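PDB 2VMC: discoidin-2 from Dictyostelium discoideum, which binds galactose and N-acetylgalactosamine as a trimeric lectin and may take part in spore and spore coat formation. Local coordinates for residues K206-H211 / Y244-D249. Residues are numbered along the deposited sequence; the frame is centred on the assembly and turned at random.
With A2G (2-acetamido-2-deoxy-alpha-D-galactopyranose), chain E.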
loop_
_atom_site.group_PDB
_atom_site.type_symbol
_atom_site.label_atom_id
_atom_site.label_comp_id
_atom_site.label_asym_id
_atom_site.label_seq_id
_atom_site.Cartn_x
_atom_site.Cartn_y
_atom_site.Cartn_z
ATOM N N LYS A 206 16.988 25.849 -7.653
ATOM C CA LYS A 206 18.044 25.765 -6.639
ATOM C C LYS A 206 19.371 26.418 -7.071
ATOM O O LYS A 206 20.377 26.316 -6.359
ATOM C CB LYS A 206 18.255 24.322 -6.149
ATOM C CG LYS A 206 18.779 23.362 -7.204
ATOM C CD LYS A 206 19.038 21.950 -6.606
ATOM C CE LYS A 206 19.723 21.048 -7.668
ATOM N NZ LYS A 206 19.987 19.613 -7.191
ATOM N N LYS A 207 19.358 27.112 -8.215
ATOM C CA LYS A 207 20.530 27.919 -8.621
ATOM C C LYS A 207 20.106 29.029 -9.544
ATOM O O LYS A 207 19.391 28.778 -10.521
ATOM C CB LYS A 207 21.614 27.072 -9.304
ATOM C CG LYS A 207 22.874 27.872 -9.747
ATOM C CD LYS A 207 23.763 27.000 -10.688
ATOM C CE LYS A 207 24.870 27.793 -11.311
ATOM N NZ LYS A 207 25.743 26.946 -12.190
ATOM N N VAL A 208 20.586 30.246 -9.247
ATOM C CA VAL A 208 20.465 31.381 -10.156
ATOM C C VAL A 208 21.848 31.987 -10.409
ATOM O O VAL A 208 22.586 32.293 -9.465
ATOM C CB VAL A 208 19.524 32.466 -9.579
ATOM C CG1 VAL A 208 19.663 33.812 -10.359
ATOM C CG2 VAL A 208 18.081 31.964 -9.519
ATOM N N ASP A 209 22.182 32.155 -11.690
ATOM C CA ASP A 209 23.386 32.867 -12.104
ATOM C C ASP A 209 22.887 33.740 -13.273
ATOM O O ASP A 209 22.753 33.258 -14.404
ATOM C CB ASP A 209 24.467 31.870 -12.537
ATOM C CG ASP A 209 25.832 32.528 -12.813
ATOM O OD1 ASP A 209 25.947 33.774 -12.788
ATOM O OD2 ASP A 209 26.800 31.769 -13.059
ATOM N N ALA A 210 22.505 34.981 -12.970
ATOM C CA ALA A 210 21.840 35.848 -13.966
ATOM C C ALA A 210 22.111 37.325 -13.728
ATOM O O ALA A 210 22.316 37.772 -12.577
ATOM C CB ALA A 210 20.311 35.572 -14.008
ATOM N N HIS A 211 22.117 38.085 -14.816
ATOM C CA HIS A 211 22.318 39.537 -14.728
ATOM C C HIS A 211 20.950 40.243 -14.772
ATOM O O HIS A 211 20.073 39.853 -15.554
ATOM C CB HIS A 211 23.183 40.018 -15.889
ATOM C CG HIS A 211 23.988 41.244 -15.573
ATOM N ND1 HIS A 211 25.262 41.178 -15.046
ATOM C CD2 HIS A 211 23.702 42.561 -15.703
ATOM C CE1 HIS A 211 25.736 42.405 -14.888
ATOM N NE2 HIS A 211 24.811 43.265 -15.281
ATOM N N TYR A 244 22.971 33.389 -17.206
ATOM C CA TYR A 244 24.190 32.578 -17.338
ATOM C C TYR A 244 23.902 31.079 -17.103
ATOM O O TYR A 244 24.266 30.220 -17.936
ATOM C CB TYR A 244 25.276 33.109 -16.376
ATOM C CG TYR A 244 26.662 32.589 -16.651
ATOM C CD1 TYR A 244 27.576 33.347 -17.404
ATOM C CD2 TYR A 244 27.074 31.358 -16.149
ATOM C CE1 TYR A 244 28.858 32.882 -17.637
ATOM C CE2 TYR A 244 28.364 30.875 -16.374
ATOM C CZ TYR A 244 29.243 31.651 -17.122
ATOM O OH TYR A 244 30.510 31.189 -17.368
ATOM N N ASP A 245 23.225 30.769 -15.994
ATOM C CA ASP A 245 22.750 29.388 -15.732
ATOM C C ASP A 245 21.545 29.405 -14.778
ATOM O O ASP A 245 21.340 30.383 -14.038
ATOM C CB ASP A 245 23.895 28.525 -15.166
ATOM C CG ASP A 245 23.661 27.012 -15.319
ATOM O OD1 ASP A 245 22.784 26.589 -16.100
ATOM O OD2 ASP A 245 24.389 26.234 -14.649
ATOM N N LEU A 246 20.732 28.343 -14.832
ATOM C CA LEU A 246 19.629 28.122 -13.880
ATOM C C LEU A 246 19.572 26.631 -13.629
ATOM O O LEU A 246 19.839 25.858 -14.565
ATOM C CB LEU A 246 18.274 28.545 -14.458
ATOM C CG LEU A 246 17.982 30.043 -14.601
ATOM C CD1 LEU A 246 16.739 30.276 -15.508
ATOM C CD2 LEU A 246 17.848 30.745 -13.240
ATOM N N THR A 247 19.253 26.238 -12.395
ATOM C CA THR A 247 19.042 24.800 -12.048
ATOM C C THR A 247 17.711 24.578 -11.306
ATOM O O THR A 247 17.369 25.339 -10.407
ATOM C CB THR A 247 20.204 24.232 -11.175
ATOM O OG1 THR A 247 21.463 24.461 -11.831
ATOM C CG2 THR A 247 20.028 22.712 -10.917
ATOM N N PHE A 248 16.980 23.531 -11.697
ATOM C CA PHE A 248 15.767 23.101 -10.998
ATOM C C PHE A 248 15.894 21.637 -10.529
ATOM O O PHE A 248 16.484 20.799 -11.230
ATOM C CB PHE A 248 14.548 23.198 -11.935
ATOM C CG PHE A 248 14.149 24.609 -12.283
ATOM C CD1 PHE A 248 13.194 25.290 -11.509
ATOM C CD2 PHE A 248 14.703 25.260 -13.412
ATOM C CE1 PHE A 248 12.805 26.624 -11.818
ATOM C CE2 PHE A 248 14.298 26.598 -13.751
ATOM C CZ PHE A 248 13.368 27.279 -12.940
ATOM N N ASP A 249 15.347 21.357 -9.349
ATOM C CA ASP A 249 14.998 19.983 -8.942
ATOM C C ASP A 249 13.583 19.745 -9.429
ATOM O O ASP A 249 12.750 20.650 -9.359
ATOM C CB ASP A 249 15.059 19.823 -7.423
ATOM C CG ASP A 249 16.411 19.301 -6.934
ATOM O OD1 ASP A 249 17.247 18.888 -7.776
ATOM O OD2 ASP A 249 16.651 19.305 -5.693
HETATM O O5 A2G E . 30.885 35.842 -14.174
HETATM C C1 A2G E . 31.906 34.889 -13.866
HETATM O O1 A2G E . 32.498 34.406 -15.079
HETATM C C2 A2G E . 31.314 33.718 -13.086
HETATM N N2 A2G E . 32.316 32.684 -12.848
HETATM C C3 A2G E . 30.071 33.095 -13.768
HETATM O O3 A2G E . 29.448 32.069 -12.974
HETATM C C4 A2G E . 29.043 34.172 -14.137
HETATM O O4 A2G E . 28.393 34.672 -12.966
HETATM C C5 A2G E . 29.763 35.310 -14.891
HETATM C C6 A2G E . 28.816 36.451 -15.238
HETATM O O6 A2G E . 29.519 37.323 -16.148
HETATM C C7 A2G E . 33.149 32.759 -11.798
HETATM O O7 A2G E . 33.091 33.682 -10.979
HETATM C C8 A2G E . 34.149 31.636 -11.708
HETATM O O HOH W 1 18.549 17.755 -4.656
#
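Lys207 and Asp245 form a salt bridge across two antiparallel strands, NZ meeting OD2 at 2.9 Å. The lysine can be followed outward. Its CB lies against Thr247, 3.6 Å from OG1. The chain then runs extended, with CG anti to the backbone N (chi1 -180°), and carries CD past the same hydroxyl. CE nears Asp245 OD2. NZ ends on the anti side of that oxygen, 19° out of the carboxylate plane.

Two classic beta bulges interrupt the ladder. Lys206 and Lys207 both face Thr247, whose O takes a short, nearly straight bond from Lys206 N (2.8 Å) and a weak one from Lys207 N. Tyr244 and Asp245 both face Asp209, whose O accepts from both their backbone N atoms. The second bulge lies at the sugar site. The Asp209 carboxylate and the Tyr244 ring lie side by side, their planes 30° apart, with OD2 3.1 Å from CD2. The N-acetylgalactosamine lies over one face of the Tyr244 ring, with C4 3.6 Å above the plane and over its centre. Asp209 OD1 lies 2.6 Å from sugar O4, and OD2 lies 2.7 Å from O3.

At the far end, Lys206 NZ forms a salt bridge with Asp249 OD1, 2.9 Å away, from above the carboxylate plane. On the face away from Lys207, Asp209, Asp245 and Thr247, Val208 and Leu246 point the same way and pack with Trp219 of strand 216-224. In this H-type lectin domain, strand 242-254 lies between strand 163-170, where Glu168 forms a salt bridge with Lys206 and Ser170 OG is hydrogen-bonded to Thr247 OG1, and strand 200-211. The latter pairs antiparallel with a strand of the second subunit, whose Gln216 NE2 and Ile203 N bond to Asp209 OD1 and Asp249 OD2, and whose Arg218 and Trp238 complete the sugar site.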